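Local atomic coordinates of benzyl alcohol dehydrogenase (Acinetobacter calcoaceticus, PDB entry 1F8F), a protein that catalyses the NAD-dependent oxidation of aryl alcohols such as benzyl alcohol to the aldehyde, as a zinc-containing member of the medium-chain alcohol dehydrogenase family. Residues Leu171-Ala185 and Glu316-Val329. Numbering follows the deposited sequence.
Sequences LGCGIQTGAGACINA and EGSGSPKKFIPELV. With ZN (zinc ion), chain B; NAD (nicotinamide-adenine-dinucleotide), chain F.
Phe324 is the knob of this contact: its ring fills a hollow in helix 174-185 made by Ala179, Gly180, Ile183 and Asn184. With CG anti to the backbone N (chi1 -162°), the ring reaches the helix surface where Gly180 lacks a side chain, Phe324 CE2 lying 3.6 Å from Gly180 CA. Asn184 ND2 sits 3.8 Å above the ring centre, while Leu328 CG backs the opposite face nearer the rim. From there Asn184 ND2 makes a weak bond to Gly317 O (3.3 Å, N-H...O 157°) and another weak one to a water, which in turn donates to Glu316 O. Gly317, with positive phi, backs onto Gly180 with CA atoms 3.9 Å apart, leaving no room for a side chain on either. Further along, the Leu328 and Leu171 side chains slide past each other in opposite directions, CD1 of Leu328 4.0 Å from CD2 of Leu171, and Leu171 CD1 meets Val329 CG2. Gln176 OE1 lies against Pro321 CB and Ile325 CG1, while NE2 is hydrogen-bonded to Ser90 OG and weakly to Gly172 O. The helix axes cross at 92°, 10.8 Å apart. At the N-terminal end of helix 174-185, Cys173 SG binds zinc with Cys44 and His65, and Glu316 N donates to nicotinamide O7N (2.7 Å), consistent with the catalytic cleft of a zinc-dependent medium-chain dehydrogenase.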
loop_
_atom_site.group_PDB
_atom_site.type_symbol
_atom_site.label_atom_id
_atom_site.label_comp_id
_atom_site.label_asym_id
_atom_site.label_seq_id
_atom_site.Cartn_x
_atom_site.Cartn_y
_atom_site.Cartn_z
ATOM N N LEU A 171 27.394 -7.810 -1.171
ATOM C CA LEU A 171 26.217 -6.975 -1.066
ATOM C C LEU A 171 25.652 -6.724 -2.459
ATOM O O LEU A 171 24.463 -6.420 -2.587
ATOM C CB LEU A 171 26.443 -5.642 -0.336
ATOM C CG LEU A 171 26.861 -5.667 1.145
ATOM C CD1 LEU A 171 27.276 -4.270 1.605
ATOM C CD2 LEU A 171 25.746 -6.132 2.006
ATOM N N GLY A 172 26.439 -6.761 -3.535
ATOM C CA GLY A 172 25.854 -6.539 -4.894
ATOM C C GLY A 172 24.991 -7.698 -5.412
ATOM O O GLY A 172 24.489 -7.634 -6.553
ATOM N N CYS A 173 24.834 -8.809 -4.680
ATOM C CA CYS A 173 24.009 -9.906 -5.076
ATOM C C CYS A 173 23.394 -10.695 -3.916
ATOM O O CYS A 173 22.234 -10.454 -3.580
ATOM C CB CYS A 173 24.660 -10.982 -5.964
ATOM S SG CYS A 173 23.461 -12.210 -6.588
ATOM N N GLY A 174 24.067 -11.743 -3.422
ATOM C CA GLY A 174 23.414 -12.596 -2.408
ATOM C C GLY A 174 22.903 -11.952 -1.119
ATOM O O GLY A 174 21.830 -12.366 -0.614
ATOM N N ILE A 175 23.616 -11.014 -0.505
ATOM C CA ILE A 175 23.173 -10.359 0.724
ATOM C C ILE A 175 21.980 -9.428 0.499
ATOM O O ILE A 175 21.000 -9.541 1.217
ATOM C CB ILE A 175 24.330 -9.649 1.436
ATOM C CG1 ILE A 175 25.633 -10.473 1.355
ATOM C CG2 ILE A 175 23.991 -9.366 2.914
ATOM C CD1 ILE A 175 25.610 -11.844 2.020
ATOM N N GLN A 176 21.959 -8.627 -0.593
ATOM C CA GLN A 176 20.853 -7.764 -0.948
ATOM C C GLN A 176 19.645 -8.612 -1.322
ATOM O O GLN A 176 18.492 -8.221 -1.061
ATOM C CB GLN A 176 21.118 -6.716 -2.036
ATOM C CG GLN A 176 21.243 -7.111 -3.501
ATOM C CD GLN A 176 21.441 -5.900 -4.408
ATOM O OE1 GLN A 176 21.213 -4.781 -3.935
ATOM N NE2 GLN A 176 21.884 -5.982 -5.664
ATOM N N THR A 177 19.909 -9.784 -1.902
ATOM C CA THR A 177 18.796 -10.622 -2.352
ATOM C C THR A 177 17.994 -11.117 -1.148
ATOM O O THR A 177 16.763 -11.063 -1.082
ATOM C CB THR A 177 19.238 -11.843 -3.204
ATOM O OG1 THR A 177 19.793 -11.455 -4.460
ATOM C CG2 THR A 177 18.048 -12.760 -3.509
ATOM N N GLY A 178 18.689 -11.589 -0.152
ATOM C CA GLY A 178 18.035 -12.142 1.021
ATOM C C GLY A 178 17.443 -11.093 1.934
ATOM O O GLY A 178 16.303 -11.310 2.407
ATOM N N ALA A 179 18.240 -10.058 2.208
ATOM C CA ALA A 179 17.776 -8.971 3.080
ATOM C C ALA A 179 16.632 -8.215 2.423
ATOM O O ALA A 179 15.631 -7.862 3.058
ATOM C CB ALA A 179 18.900 -7.946 3.367
ATOM N N GLY A 180 16.783 -7.955 1.127
ATOM C CA GLY A 180 15.766 -7.265 0.340
ATOM C C GLY A 180 14.453 -8.021 0.259
ATOM O O GLY A 180 13.385 -7.400 0.255
ATOM N N ALA A 181 14.447 -9.358 0.217
ATOM C CA ALA A 181 13.174 -10.095 0.072
ATOM C C ALA A 181 12.294 -9.810 1.279
ATOM O O ALA A 181 11.072 -9.713 1.289
ATOM C CB ALA A 181 13.565 -11.547 0.018
ATOM N N CYS A 182 12.988 -9.788 2.454
ATOM C CA CYS A 182 12.257 -9.436 3.684
ATOM C C CYS A 182 11.910 -7.965 3.768
ATOM O O CYS A 182 10.760 -7.572 4.056
ATOM C CB CYS A 182 13.211 -9.838 4.785
ATOM S SG CYS A 182 13.067 -11.459 5.513
ATOM N N ILE A 183 12.857 -7.062 3.545
ATOM C CA ILE A 183 12.601 -5.628 3.748
ATOM C C ILE A 183 11.781 -5.030 2.615
ATOM O O ILE A 183 10.850 -4.265 2.938
ATOM C CB ILE A 183 13.886 -4.806 3.998
ATOM C CG1 ILE A 183 14.465 -5.108 5.409
ATOM C CG2 ILE A 183 13.662 -3.287 3.927
ATOM C CD1 ILE A 183 15.948 -4.867 5.597
ATOM N N ASN A 184 12.109 -5.233 1.346
ATOM C CA ASN A 184 11.405 -4.566 0.258
ATOM C C ASN A 184 10.240 -5.353 -0.303
ATOM O O ASN A 184 9.256 -4.734 -0.711
ATOM C CB ASN A 184 12.323 -4.236 -0.928
ATOM C CG ASN A 184 13.570 -3.488 -0.532
ATOM O OD1 ASN A 184 13.462 -2.547 0.230
ATOM N ND2 ASN A 184 14.774 -3.901 -0.994
ATOM N N ALA A 185 10.407 -6.685 -0.361
ATOM C CA ALA A 185 9.387 -7.458 -1.085
ATOM C C ALA A 185 8.302 -7.945 -0.147
ATOM O O ALA A 185 7.144 -7.590 -0.314
ATOM C CB ALA A 185 9.992 -8.625 -1.864
ATOM N N GLU A 316 16.699 -10.327 -6.994
ATOM C CA GLU A 316 17.630 -9.476 -6.312
ATOM C C GLU A 316 17.024 -8.623 -5.211
ATOM O O GLU A 316 17.550 -7.549 -4.861
ATOM C CB GLU A 316 18.336 -8.540 -7.333
ATOM C CG GLU A 316 19.059 -9.311 -8.422
ATOM C CD GLU A 316 20.494 -9.658 -7.974
ATOM O OE1 GLU A 316 20.991 -9.196 -6.921
ATOM O OE2 GLU A 316 21.145 -10.407 -8.693
ATOM N N GLY A 317 16.028 -9.144 -4.491
ATOM C CA GLY A 317 15.458 -8.476 -3.341
ATOM C C GLY A 317 14.512 -7.344 -3.709
ATOM O O GLY A 317 14.068 -6.648 -2.769
ATOM N N SER A 318 14.121 -7.141 -4.943
ATOM C CA SER A 318 13.273 -6.021 -5.346
ATOM C C SER A 318 13.686 -4.624 -4.911
ATOM O O SER A 318 12.782 -3.773 -4.913
ATOM C CB SER A 318 11.834 -6.296 -4.865
ATOM O OG SER A 318 11.454 -7.600 -5.328
ATOM N N GLY A 319 14.910 -4.192 -4.566
ATOM C CA GLY A 319 14.880 -2.726 -4.215
ATOM C C GLY A 319 15.457 -1.912 -5.373
ATOM O O GLY A 319 15.421 -2.257 -6.541
ATOM N N SER A 320 16.057 -0.819 -4.964
ATOM C CA SER A 320 16.899 -0.005 -5.838
ATOM C C SER A 320 18.256 -0.057 -5.122
ATOM O O SER A 320 18.419 0.399 -3.993
ATOM C CB SER A 320 16.355 1.385 -6.079
ATOM O OG SER A 320 17.432 2.301 -6.329
ATOM N N PRO A 321 19.243 -0.710 -5.742
ATOM C CA PRO A 321 20.551 -0.920 -5.145
ATOM C C PRO A 321 21.316 0.334 -4.728
ATOM O O PRO A 321 21.988 0.294 -3.674
ATOM C CB PRO A 321 21.331 -1.759 -6.146
ATOM C CG PRO A 321 20.276 -2.322 -7.035
ATOM C CD PRO A 321 19.077 -1.433 -7.028
ATOM N N LYS A 322 21.208 1.419 -5.492
ATOM C CA LYS A 322 21.806 2.697 -5.240
ATOM C C LYS A 322 21.292 3.307 -3.919
ATOM O O LYS A 322 22.034 4.035 -3.258
ATOM C CB LYS A 322 21.489 3.703 -6.366
ATOM C CG LYS A 322 22.377 3.626 -7.595
ATOM C CD LYS A 322 23.468 4.740 -7.623
ATOM C CE LYS A 322 24.575 4.075 -8.483
ATOM N NZ LYS A 322 25.731 4.952 -8.814
ATOM N N LYS A 323 20.081 2.920 -3.524
ATOM C CA LYS A 323 19.493 3.270 -2.264
ATOM C C LYS A 323 19.709 2.221 -1.161
ATOM O O LYS A 323 20.164 2.540 -0.072
ATOM C CB LYS A 323 17.961 3.459 -2.403
ATOM C CG LYS A 323 17.372 4.146 -1.188
ATOM C CD LYS A 323 15.844 3.955 -1.091
ATOM C CE LYS A 323 15.345 4.806 0.097
ATOM N NZ LYS A 323 13.875 4.720 0.206
ATOM N N PHE A 324 19.377 0.956 -1.393
ATOM C CA PHE A 324 19.447 -0.151 -0.458
ATOM C C PHE A 324 20.845 -0.589 -0.022
ATOM O O PHE A 324 21.006 -0.972 1.155
ATOM C CB PHE A 324 18.675 -1.371 -1.041
ATOM C CG PHE A 324 18.304 -2.406 -0.001
ATOM C CD1 PHE A 324 17.656 -2.077 1.173
ATOM C CD2 PHE A 324 18.607 -3.758 -0.170
ATOM C CE1 PHE A 324 17.319 -3.039 2.124
ATOM C CE2 PHE A 324 18.263 -4.714 0.749
ATOM C CZ PHE A 324 17.600 -4.375 1.928
ATOM N N ILE A 325 21.828 -0.639 -0.932
ATOM C CA ILE A 325 23.174 -1.090 -0.585
ATOM C C ILE A 325 23.771 -0.243 0.517
ATOM O O ILE A 325 24.218 -0.802 1.520
ATOM C CB ILE A 325 24.130 -1.317 -1.757
ATOM C CG1 ILE A 325 23.810 -2.724 -2.342
ATOM C CG2 ILE A 325 25.626 -1.270 -1.373
ATOM C CD1 ILE A 325 24.460 -2.791 -3.709
ATOM N N PRO A 326 23.805 1.076 0.360
ATOM C CA PRO A 326 24.250 1.935 1.451
ATOM C C PRO A 326 23.419 1.733 2.710
ATOM O O PRO A 326 23.976 1.898 3.813
ATOM C CB PRO A 326 24.151 3.370 0.891
ATOM C CG PRO A 326 24.112 3.163 -0.590
ATOM C CD PRO A 326 23.457 1.835 -0.852
ATOM N N GLU A 327 22.104 1.428 2.660
ATOM C CA GLU A 327 21.357 1.216 3.881
ATOM C C GLU A 327 21.892 -0.037 4.613
ATOM O O GLU A 327 22.093 -0.039 5.835
ATOM C CB GLU A 327 19.834 1.116 3.678
ATOM C CG GLU A 327 19.126 2.425 3.346
ATOM C CD GLU A 327 17.755 2.260 2.758
ATOM O OE1 GLU A 327 17.254 1.190 2.382
ATOM O OE2 GLU A 327 17.046 3.292 2.637
ATOM N N LEU A 328 22.188 -1.114 3.867
ATOM C CA LEU A 328 22.766 -2.283 4.537
ATOM C C LEU A 328 24.137 -1.963 5.147
ATOM O O LEU A 328 24.405 -2.421 6.244
ATOM C CB LEU A 328 22.860 -3.475 3.603
ATOM C CG LEU A 328 21.520 -3.977 3.010
ATOM C CD1 LEU A 328 21.855 -5.111 2.046
ATOM C CD2 LEU A 328 20.498 -4.328 4.075
ATOM N N VAL A 329 25.036 -1.254 4.500
ATOM C CA VAL A 329 26.354 -0.925 5.075
ATOM C C VAL A 329 26.176 -0.132 6.371
ATOM O O VAL A 329 26.972 -0.280 7.309
ATOM C CB VAL A 329 27.229 -0.095 4.117
ATOM C CG1 VAL A 329 28.533 0.365 4.744
ATOM C CG2 VAL A 329 27.568 -0.821 2.825
HETATM ZN ZN ZN B . 24.264 -14.076 -7.332
HETATM P PA NAD F . 23.721 -21.862 -0.809
HETATM O O1A NAD F . 24.704 -21.092 0.017
HETATM O O2A NAD F . 24.189 -23.092 -1.463
HETATM O O5B NAD F . 22.368 -22.071 -0.006
HETATM C C5B NAD F . 21.212 -22.907 -0.258
HETATM C C4B NAD F . 20.941 -23.830 0.920
HETATM O O4B NAD F . 19.849 -24.744 0.567
HETATM C C3B NAD F . 22.102 -24.723 1.392
HETATM O O3B NAD F . 22.521 -24.400 2.711
HETATM C C2B NAD F . 21.571 -26.154 1.373
HETATM O O2B NAD F . 21.924 -26.953 2.510
HETATM C C1B NAD F . 20.052 -25.917 1.334
HETATM N N9A NAD F . 19.279 -27.005 0.743
HETATM C C8A NAD F . 19.427 -27.603 -0.482
HETATM N N7A NAD F . 18.536 -28.571 -0.699
HETATM C C5A NAD F . 17.787 -28.600 0.465
HETATM C C6A NAD F . 16.701 -29.394 0.876
HETATM N N6A NAD F . 16.128 -30.350 0.149
HETATM N N1A NAD F . 16.175 -29.147 2.103
HETATM C C2A NAD F . 16.738 -28.168 2.877
HETATM N N3A NAD F . 17.733 -27.383 2.587
HETATM C C4A NAD F . 18.229 -27.652 1.366
HETATM O O3 NAD F . 23.197 -20.818 -1.947
HETATM P PN NAD F . 22.910 -19.263 -1.738
HETATM O O1N NAD F . 22.261 -19.019 -0.437
HETATM O O2N NAD F . 24.161 -18.514 -1.926
HETATM O O5D NAD F . 21.892 -19.034 -2.987
HETATM C C5D NAD F . 20.519 -19.435 -2.845
HETATM C C4D NAD F . 19.777 -19.608 -4.120
HETATM O O4D NAD F . 19.212 -18.354 -4.619
HETATM C C3D NAD F . 20.377 -20.326 -5.335
HETATM O O3D NAD F . 19.306 -20.943 -6.076
HETATM C C2D NAD F . 20.845 -19.113 -6.152
HETATM O O2D NAD F . 21.187 -19.410 -7.498
HETATM C C1D NAD F . 19.541 -18.313 -6.017
HETATM N N1N NAD F . 19.778 -16.899 -6.289
HETATM C C2N NAD F . 18.697 -16.187 -6.700
HETATM C C3N NAD F . 18.853 -14.832 -6.918
HETATM C C7N NAD F . 17.673 -13.903 -7.373
HETATM O O7N NAD F . 17.892 -12.710 -7.580
HETATM N N7N NAD F . 16.450 -14.531 -7.500
HETATM C C4N NAD F . 20.105 -14.191 -6.686
HETATM C C5N NAD F . 20.885 -14.912 -5.755
HETATM C C6N NAD F . 20.801 -16.268 -5.515
HETATM O O HOH W 1 16.911 -5.524 -2.485
HETATM O O HOH W 2 9.814 -3.490 -3.394
HETATM O O HOH W 3 15.262 0.406 0.532
#